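Local coordinates for peptidoglycan synthetase penicillin-binding protein 3 (Bifidobacterium adolescentis, PDB 4YE5) that probably binds penicillin and, as a member of the transpeptidase family, probably cross-links the peptide stems of peptidoglycan, at residues A[308-313]-A[328-333]; A[322-327]-A[343-348]. All coordinates share one frame; numbering follows the deposited sequence.

Both contacts lie together far from the centre of the elongated molecule, in the transpeptidase region, centres about 10 Å apart. Contact 1 pairs strands 308-311 and 331-334, mostly by backbone bonds; one face turns to helices 335-340 and 344-350, while Thr310 and His332 on the other are exposed. Contact 2 joins the end of strand 320-323 to the start of helix 344-350 through a carboxylate. Both are partly buried, contact 1 with more exposed residues, contact 2 with Tyr322, Ser343, Val345 and Val348 buried. Their segments alternate along the chain and touch directly: Val311 packs on Ser343 and Val345, and His328 hydrogen-bonds Asp324. Ladder bonding gives way to side-chain capping nearer the presumed active site.

Contact 1: residues A[308-313]-A[328-333]; sequences KFTVPN and HGNEHW
Phe309 and Trp333 open a two-stranded antiparallel sheet of the transpeptidase region, packed on helices 335-340 and 344-350, as a hydrogen-bonded pair. Phe309 N gives a 2.8 Å bond to Trp333 O, while the return bond from Trp333 N to Phe309 O is weak; Phe309 O also receives Trp566 NE1. The Phe309 ring leads away from the partner strand to Leu335, Ile338 and Ile349. Thr310, in a non-hydrogen-bonded pair with His332, projects from the other face, where its CG2 lies 3.9 Å from Asn330 CB and the two side chains cross obliquely. At Val311 the next hydrogen-bonded pair follows: its N reaches Glu331 O at 2.8 Å in the carbonyl plane, and Glu331 N returns a 2.9 Å bond to Val311 O from 49° above that carbonyl's plane. The Val311 side chain stands about at a right angle to Trp333, with CB 3.9 Å from the indole CE3. Glu331 CB, on the same face, sits over the centre of the indole. Pro312 follows the ladder; its O lies at the edge of the His328 ring, 3.2 Å from CE1. Asn313 CB makes a CH-pi contact over one face of that imidazole, 3.8 Å from its centroid. With CG between the backbone N and the carbonyl carbon (chi1 50°), the imidazole stands between Asn313 CB and, toward the rim of the opposite face, Trp333 CH2. A nearly straight 2.8 Å bond from His328 ND1 to Gly329 O and a second from NE2 to Asp324 OD2 fix the ring's rotation. With a carbonyl at one nitrogen and a carboxylate at the other, His328 would be inclined to carry both protons.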
ATOM      1  N   LYS A 308      17.262  37.033  14.621  1.00 33.76           N
ATOM      2  CA  LYS A 308      16.168  37.994  14.659  1.00 37.47           C
ATOM      3  C   LYS A 308      15.984  38.683  13.316  1.00 39.27           C
ATOM      4  O   LYS A 308      16.946  39.160  12.712  1.00 37.72           O
ATOM      5  CB  LYS A 308      16.434  39.055  15.728  1.00 40.07           C
ATOM      6  CG  LYS A 308      16.593  38.514  17.142  1.00 37.56           C
ATOM      7  CD  LYS A 308      16.928  39.656  18.108  1.00 43.88           C
ATOM      8  CE  LYS A 308      17.003  39.172  19.546  1.00 52.28           C
ATOM      9  NZ  LYS A 308      18.041  38.115  19.736  1.00 56.91           N
ATOM     10  N   PHE A 309      14.738  38.749  12.862  1.00 31.19           N
ATOM     11  CA  PHE A 309      14.421  39.423  11.612  1.00 31.61           C
ATOM     12  C   PHE A 309      13.330  40.474  11.809  1.00 43.25           C
ATOM     13  O   PHE A 309      12.484  40.364  12.705  1.00 38.62           O
ATOM     14  CB  PHE A 309      13.956  38.413  10.547  1.00 29.94           C
ATOM     15  CG  PHE A 309      14.994  37.372  10.180  1.00 32.19           C
ATOM     16  CD1 PHE A 309      15.124  36.205  10.927  1.00 28.61           C
ATOM     17  CD2 PHE A 309      15.816  37.549   9.070  1.00 37.46           C
ATOM     18  CE1 PHE A 309      16.070  35.236  10.582  1.00 27.78           C
ATOM     19  CE2 PHE A 309      16.760  36.582   8.711  1.00 37.52           C
ATOM     20  CZ  PHE A 309      16.885  35.423   9.470  1.00 32.02           C
ATOM     21  N   THR A 310      13.364  41.493  10.956  1.00 39.46           N
ATOM     22  CA  THR A 310      12.235  42.393  10.780  1.00 38.46           C
ATOM     23  C   THR A 310      11.556  42.016   9.478  1.00 38.39           C
ATOM     24  O   THR A 310      12.142  42.127   8.402  1.00 41.40           O
ATOM     25  CB  THR A 310      12.691  43.861  10.709  1.00 41.41           C
ATOM     26  OG1 THR A 310      13.378  44.195  11.920  1.00 37.62           O
ATOM     27  CG2 THR A 310      11.487  44.788  10.539  1.00 43.41           C
ATOM     28  N   VAL A 311      10.320  41.555   9.573  1.00 34.86           N
ATOM     29  CA  VAL A 311       9.654  40.960   8.426  1.00 36.11           C
ATOM     30  C   VAL A 311       8.460  41.813   8.034  1.00 37.37           C
ATOM     31  O   VAL A 311       7.440  41.796   8.714  1.00 37.22           O
ATOM     32  CB  VAL A 311       9.194  39.504   8.744  1.00 33.78           C
ATOM     33  CG1 VAL A 311       8.727  38.796   7.485  1.00 28.98           C
ATOM     34  CG2 VAL A 311      10.325  38.724   9.386  1.00 29.23           C
ATOM     35  N   PRO A 312       8.594  42.575   6.940  1.00 42.87           N
ATOM     36  CA  PRO A 312       7.517  43.439   6.442  1.00 47.54           C
ATOM     37  C   PRO A 312       6.488  42.567   5.753  1.00 47.77           C
ATOM     38  O   PRO A 312       6.751  41.373   5.591  1.00 44.33           O
ATOM     39  CB  PRO A 312       8.236  44.341   5.433  1.00 50.61           C
ATOM     40  CG  PRO A 312       9.345  43.498   4.914  1.00 50.25           C
ATOM     41  CD  PRO A 312       9.772  42.589   6.056  1.00 42.44           C
ATOM     42  N   ASN A 313       5.336  43.094   5.356  1.00 46.29           N
ATOM     43  CA  ASN A 313       4.360  42.175   4.768  1.00 46.77           C
ATOM     44  C   ASN A 313       4.573  41.927   3.279  1.00 41.02           C
ATOM     45  O   ASN A 313       3.928  41.075   2.690  1.00 39.05           O
ATOM     46  CB  ASN A 313       2.910  42.557   5.085  1.00 57.59           C
ATOM     47  CG  ASN A 313       2.306  43.473   4.051  1.00 60.01           C
ATOM     48  OD1 ASN A 313       1.313  43.134   3.421  1.00 61.36           O
ATOM     49  ND2 ASN A 313       2.906  44.640   3.866  1.00 63.90           N
ATOM     50  N   HIS A 328       0.301  42.056   7.483  1.00 55.56           N
ATOM     51  CA  HIS A 328       0.815  42.412   8.798  1.00 49.27           C
ATOM     52  C   HIS A 328       1.734  43.615   8.631  1.00 46.29           C
ATOM     53  O   HIS A 328       1.923  44.091   7.519  1.00 44.84           O
ATOM     54  CB  HIS A 328       1.526  41.227   9.473  1.00 43.57           C
ATOM     55  CG  HIS A 328       2.535  40.543   8.606  1.00 40.13           C
ATOM     56  ND1 HIS A 328       3.782  41.073   8.351  1.00 41.33           N
ATOM     57  CD2 HIS A 328       2.485  39.364   7.939  1.00 42.85           C
ATOM     58  CE1 HIS A 328       4.454  40.254   7.563  1.00 42.22           C
ATOM     59  NE2 HIS A 328       3.692  39.207   7.302  1.00 40.37           N
ATOM     60  N   GLY A 329       2.285  44.122   9.726  1.00 44.36           N
ATOM     61  CA  GLY A 329       3.221  45.228   9.650  1.00 43.54           C
ATOM     62  C   GLY A 329       4.641  44.693   9.613  1.00 48.45           C
ATOM     63  O   GLY A 329       4.866  43.558   9.196  1.00 49.59           O
ATOM     64  N   ASN A 330       5.599  45.505  10.044  1.00 45.32           N
ATOM     65  CA  ASN A 330       6.981  45.058  10.183  1.00 49.52           C
ATOM     66  C   ASN A 330       7.181  44.234  11.459  1.00 48.98           C
ATOM     67  O   ASN A 330       7.448  44.782  12.526  1.00 52.20           O
ATOM     68  CB  ASN A 330       7.929  46.255  10.172  1.00 51.19           C
ATOM     69  CG  ASN A 330       8.010  46.919   8.815  1.00 58.52           C
ATOM     70  OD1 ASN A 330       7.315  46.527   7.876  1.00 58.66           O
ATOM     71  ND2 ASN A 330       8.854  47.938   8.706  1.00 65.76           N
ATOM     72  N   GLU A 331       7.067  42.914  11.338  1.00 44.59           N
ATOM     73  CA  GLU A 331       7.053  42.036  12.504  1.00 38.85           C
ATOM     74  C   GLU A 331       8.445  41.664  12.995  1.00 37.38           C
ATOM     75  O   GLU A 331       9.374  41.503  12.198  1.00 34.60           O
ATOM     76  CB  GLU A 331       6.257  40.766  12.194  1.00 39.72           C
ATOM     77  CG  GLU A 331       4.792  41.004  11.887  1.00 49.48           C
ATOM     78  CD  GLU A 331       3.936  41.152  13.133  1.00 61.98           C
ATOM     79  OE1 GLU A 331       2.708  40.949  13.022  1.00 69.18           O
ATOM     80  OE2 GLU A 331       4.477  41.469  14.218  1.00 62.92           O
ATOM     81  N   HIS A 332       8.565  41.523  14.316  1.00 35.47           N
ATOM     82  CA  HIS A 332       9.816  41.165  14.977  1.00 37.94           C
ATOM     83  C   HIS A 332       9.823  39.669  15.271  1.00 37.94           C
ATOM     84  O   HIS A 332       9.546  39.248  16.394  1.00 36.05           O
ATOM     85  CB  HIS A 332       9.970  41.931  16.290  1.00 42.71           C
ATOM     86  CG  HIS A 332      10.294  43.383  16.119  1.00 51.61           C
ATOM     87  ND1 HIS A 332      10.601  44.209  17.180  1.00 53.21           N
ATOM     88  CD2 HIS A 332      10.361  44.161  15.010  1.00 56.37           C
ATOM     89  CE1 HIS A 332      10.841  45.428  16.737  1.00 51.76           C
ATOM     90  NE2 HIS A 332      10.701  45.427  15.421  1.00 54.40           N
ATOM     91  N   TRP A 333      10.139  38.874  14.256  1.00 33.57           N
ATOM     92  CA  TRP A 333      10.128  37.422  14.373  1.00 29.24           C
ATOM     93  C   TRP A 333      11.534  36.847  14.329  1.00 30.51           C
ATOM     94  O   TRP A 333      12.396  37.362  13.614  1.00 28.29           O
ATOM     95  CB  TRP A 333       9.305  36.815  13.241  1.00 27.67           C
ATOM     96  CG  TRP A 333       7.821  37.097  13.339  1.00 32.25           C
ATOM     97  CD1 TRP A 333       7.105  37.337  14.474  1.00 32.05           C
ATOM     98  CD2 TRP A 333       6.882  37.166  12.252  1.00 28.24           C
ATOM     99  NE1 TRP A 333       5.779  37.551  14.165  1.00 28.26           N
ATOM    100  CE2 TRP A 333       5.617  37.453  12.808  1.00 26.31           C
ATOM    101  CE3 TRP A 333       6.991  37.008  10.865  1.00 29.69           C
ATOM    102  CZ2 TRP A 333       4.464  37.597  12.026  1.00 25.21           C
ATOM    103  CZ3 TRP A 333       5.838  37.146  10.085  1.00 30.55           C
ATOM    104  CH2 TRP A 333       4.594  37.433  10.675  1.00 30.32           C
TER

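Contact 2: residues A[322-327]-A[343-348]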
ATOM      1  N   TYR A 322       6.932  39.388  -3.271  1.00 45.01           N
ATOM      2  CA  TYR A 322       6.377  38.280  -2.493  1.00 38.64           C
ATOM      3  C   TYR A 322       5.552  38.792  -1.322  1.00 35.95           C
ATOM      4  O   TYR A 322       5.918  39.779  -0.680  1.00 34.57           O
ATOM      5  CB  TYR A 322       7.494  37.347  -2.005  1.00 36.72           C
ATOM      6  CG  TYR A 322       8.378  36.869  -3.126  1.00 36.37           C
ATOM      7  CD1 TYR A 322       8.074  35.704  -3.830  1.00 30.07           C
ATOM      8  CD2 TYR A 322       9.502  37.600  -3.506  1.00 38.21           C
ATOM      9  CE1 TYR A 322       8.878  35.267  -4.862  1.00 31.54           C
ATOM     10  CE2 TYR A 322      10.317  37.174  -4.539  1.00 41.43           C
ATOM     11  CZ  TYR A 322      10.003  36.012  -5.218  1.00 38.86           C
ATOM     12  OH  TYR A 322      10.815  35.598  -6.252  1.00 40.35           O
ATOM     13  N   LYS A 323       4.436  38.117  -1.056  1.00 39.06           N
ATOM     14  CA  LYS A 323       3.523  38.520   0.007  1.00 44.02           C
ATOM     15  C   LYS A 323       3.201  37.347   0.924  1.00 35.32           C
ATOM     16  O   LYS A 323       3.232  36.189   0.504  1.00 37.16           O
ATOM     17  CB  LYS A 323       2.219  39.064  -0.584  1.00 50.02           C
ATOM     18  CG  LYS A 323       2.365  40.417  -1.257  1.00 63.14           C
ATOM     19  CD  LYS A 323       1.013  40.997  -1.659  1.00 69.14           C
ATOM     20  CE  LYS A 323       1.125  42.474  -2.043  1.00 70.13           C
ATOM     21  NZ  LYS A 323       1.909  42.683  -3.296  1.00 69.93           N
ATOM     22  N   ASP A 324       2.892  37.649   2.179  1.00 32.77           N
ATOM     23  CA  ASP A 324       2.351  36.629   3.071  1.00 36.32           C
ATOM     24  C   ASP A 324       0.841  36.555   2.854  1.00 30.97           C
ATOM     25  O   ASP A 324       0.262  37.454   2.255  1.00 33.29           O
ATOM     26  CB  ASP A 324       2.708  36.923   4.534  1.00 35.07           C
ATOM     27  CG  ASP A 324       4.188  36.651   4.840  1.00 35.86           C
ATOM     28  OD1 ASP A 324       4.834  35.949   4.027  1.00 32.77           O
ATOM     29  OD2 ASP A 324       4.701  37.128   5.882  1.00 27.03           O
ATOM     30  N   ALA A 325       0.218  35.492   3.345  1.00 29.92           N
ATOM     31  CA  ALA A 325      -1.212  35.265   3.156  1.00 36.25           C
ATOM     32  C   ALA A 325      -2.044  36.378   3.773  1.00 42.93           C
ATOM     33  O   ALA A 325      -3.153  36.670   3.320  1.00 47.05           O
ATOM     34  CB  ALA A 325      -1.603  33.924   3.756  1.00 33.21           C
ATOM     35  N   VAL A 326      -1.482  36.999   4.803  1.00 43.18           N
ATOM     36  CA  VAL A 326      -2.174  37.993   5.601  1.00 53.24           C
ATOM     37  C   VAL A 326      -1.385  39.305   5.622  1.00 54.29           C
ATOM     38  O   VAL A 326      -0.154  39.293   5.642  1.00 53.46           O
ATOM     39  CB  VAL A 326      -2.331  37.476   7.048  1.00 56.12           C
ATOM     40  CG1 VAL A 326      -2.834  38.570   7.978  1.00 57.60           C
ATOM     41  CG2 VAL A 326      -3.264  36.269   7.077  1.00 59.19           C
ATOM     42  N   ASP A 327      -2.091  40.430   5.600  1.00 57.96           N
ATOM     43  CA  ASP A 327      -1.466  41.727   5.854  1.00 60.09           C
ATOM     44  C   ASP A 327      -0.989  41.814   7.298  1.00 57.36           C
ATOM     45  O   ASP A 327      -1.769  41.642   8.232  1.00 62.61           O
ATOM     46  CB  ASP A 327      -2.456  42.858   5.591  1.00 69.20           C
ATOM     47  CG  ASP A 327      -2.597  43.183   4.121  1.00 79.41           C
ATOM     48  OD1 ASP A 327      -1.580  43.141   3.397  1.00 80.98           O
ATOM     49  OD2 ASP A 327      -3.728  43.490   3.690  1.00 85.75           O
ATOM     50  N   SER A 343       5.549  32.583   7.251  1.00 23.56           N
ATOM     51  CA  SER A 343       5.876  33.783   6.486  1.00 21.90           C
ATOM     52  C   SER A 343       6.767  33.499   5.281  1.00 24.15           C
ATOM     53  O   SER A 343       7.984  33.291   5.421  1.00 23.67           O
ATOM     54  CB  SER A 343       6.525  34.826   7.381  1.00 22.29           C
ATOM     55  OG  SER A 343       6.994  35.934   6.621  1.00 24.54           O
ATOM     56  N   ASN A 344       6.147  33.506   4.107  1.00 22.86           N
ATOM     57  CA  ASN A 344       6.857  33.444   2.833  1.00 28.85           C
ATOM     58  C   ASN A 344       7.895  34.536   2.753  1.00 23.37           C
ATOM     59  O   ASN A 344       9.019  34.318   2.302  1.00 34.20           O
ATOM     60  CB  ASN A 344       5.881  33.625   1.668  1.00 24.14           C
ATOM     61  CG  ASN A 344       4.784  32.592   1.670  1.00 29.42           C
ATOM     62  OD1 ASN A 344       4.946  31.507   2.220  1.00 26.03           O
ATOM     63  ND2 ASN A 344       3.654  32.924   1.056  1.00 32.01           N
ATOM     64  N   VAL A 345       7.502  35.727   3.186  1.00 24.97           N
ATOM     65  CA  VAL A 345       8.368  36.888   3.090  1.00 26.12           C
ATOM     66  C   VAL A 345       9.606  36.655   3.962  1.00 35.70           C
ATOM     67  O   VAL A 345      10.730  36.843   3.511  1.00 27.00           O
ATOM     68  CB  VAL A 345       7.637  38.190   3.484  1.00 29.95           C
ATOM     69  CG1 VAL A 345       8.631  39.348   3.605  1.00 29.84           C
ATOM     70  CG2 VAL A 345       6.531  38.523   2.458  1.00 27.73           C
ATOM     71  N   GLY A 346       9.397  36.204   5.194  1.00 30.08           N
ATOM     72  CA  GLY A 346      10.511  35.853   6.062  1.00 30.00           C
ATOM     73  C   GLY A 346      11.462  34.828   5.451  1.00 26.16           C
ATOM     74  O   GLY A 346      12.680  34.941   5.598  1.00 30.52           O
HETATM   75  N   MSE A 347      10.910  33.837   4.759  1.00 23.44           N
HETATM   76  CA  MSE A 347      11.728  32.796   4.140  1.00 22.99           C
HETATM   77  C   MSE A 347      12.592  33.375   3.024  1.00 28.28           C
HETATM   78  O   MSE A 347      13.757  33.021   2.872  1.00 29.29           O
HETATM   79  CB  MSE A 347      10.859  31.663   3.581  1.00 21.59           C
HETATM   80  CG  MSE A 347      10.183  30.782   4.630  1.00 20.20           C
HETATM   81 SE   MSE A 347      11.463  29.890   5.796  0.62 25.50          SE
HETATM   82  CE  MSE A 347      12.150  28.495   4.619  1.00 19.42           C
ATOM     83  N   VAL A 348      12.006  34.257   2.229  1.00 25.21           N
ATOM     84  CA  VAL A 348      12.765  34.932   1.173  1.00 29.03           C
ATOM     85  C   VAL A 348      13.909  35.758   1.742  1.00 31.42           C
ATOM     86  O   VAL A 348      15.035  35.703   1.244  1.00 29.74           O
ATOM     87  CB  VAL A 348      11.850  35.816   0.315  1.00 30.40           C
ATOM     88  CG1 VAL A 348      12.672  36.784  -0.561  1.00 32.69           C
ATOM     89  CG2 VAL A 348      10.915  34.925  -0.508  1.00 32.64           C
TER
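The N-terminus of helix 344-350, capped by Ser343 and bonded by Asp324, carries what is probably the SxN motif of a transpeptidase active site, with Ser343 and Asn344 as its last two residues. The Asp324 carboxylate comes up to this helix start with both oxygens. OD1 takes Val345 N at 2.8 Å in a nearly straight bond (170°), and OD2 takes the Ser343 hydroxyl at 2.7 Å; both are met on the syn side. Ser343 OG, anti to its backbone N (chi1 173°), also accepts from Gly346 N at 2.8 Å, the capping bond proper. Asn344 ND2 adds a weak bond of 3.3 Å to Lys323 O, while its OD1 receives Lys290 NZ, the lysine of a probable SxxK motif. Beside these bonds, Val345 CG2 touches Tyr322 O at 3.4 Å, and Val348 CG2 lies over one face of the Tyr322 ring, offset toward its rim and 4.1 Å from CG. The negative charge of Asp324, with His328 NE2 as a further partner of OD2, is thus set against the helix start, whose dipole would be expected to stabilise it, and Asn344, through its weak bond to Lys323 O, connects the strand end with Lys290.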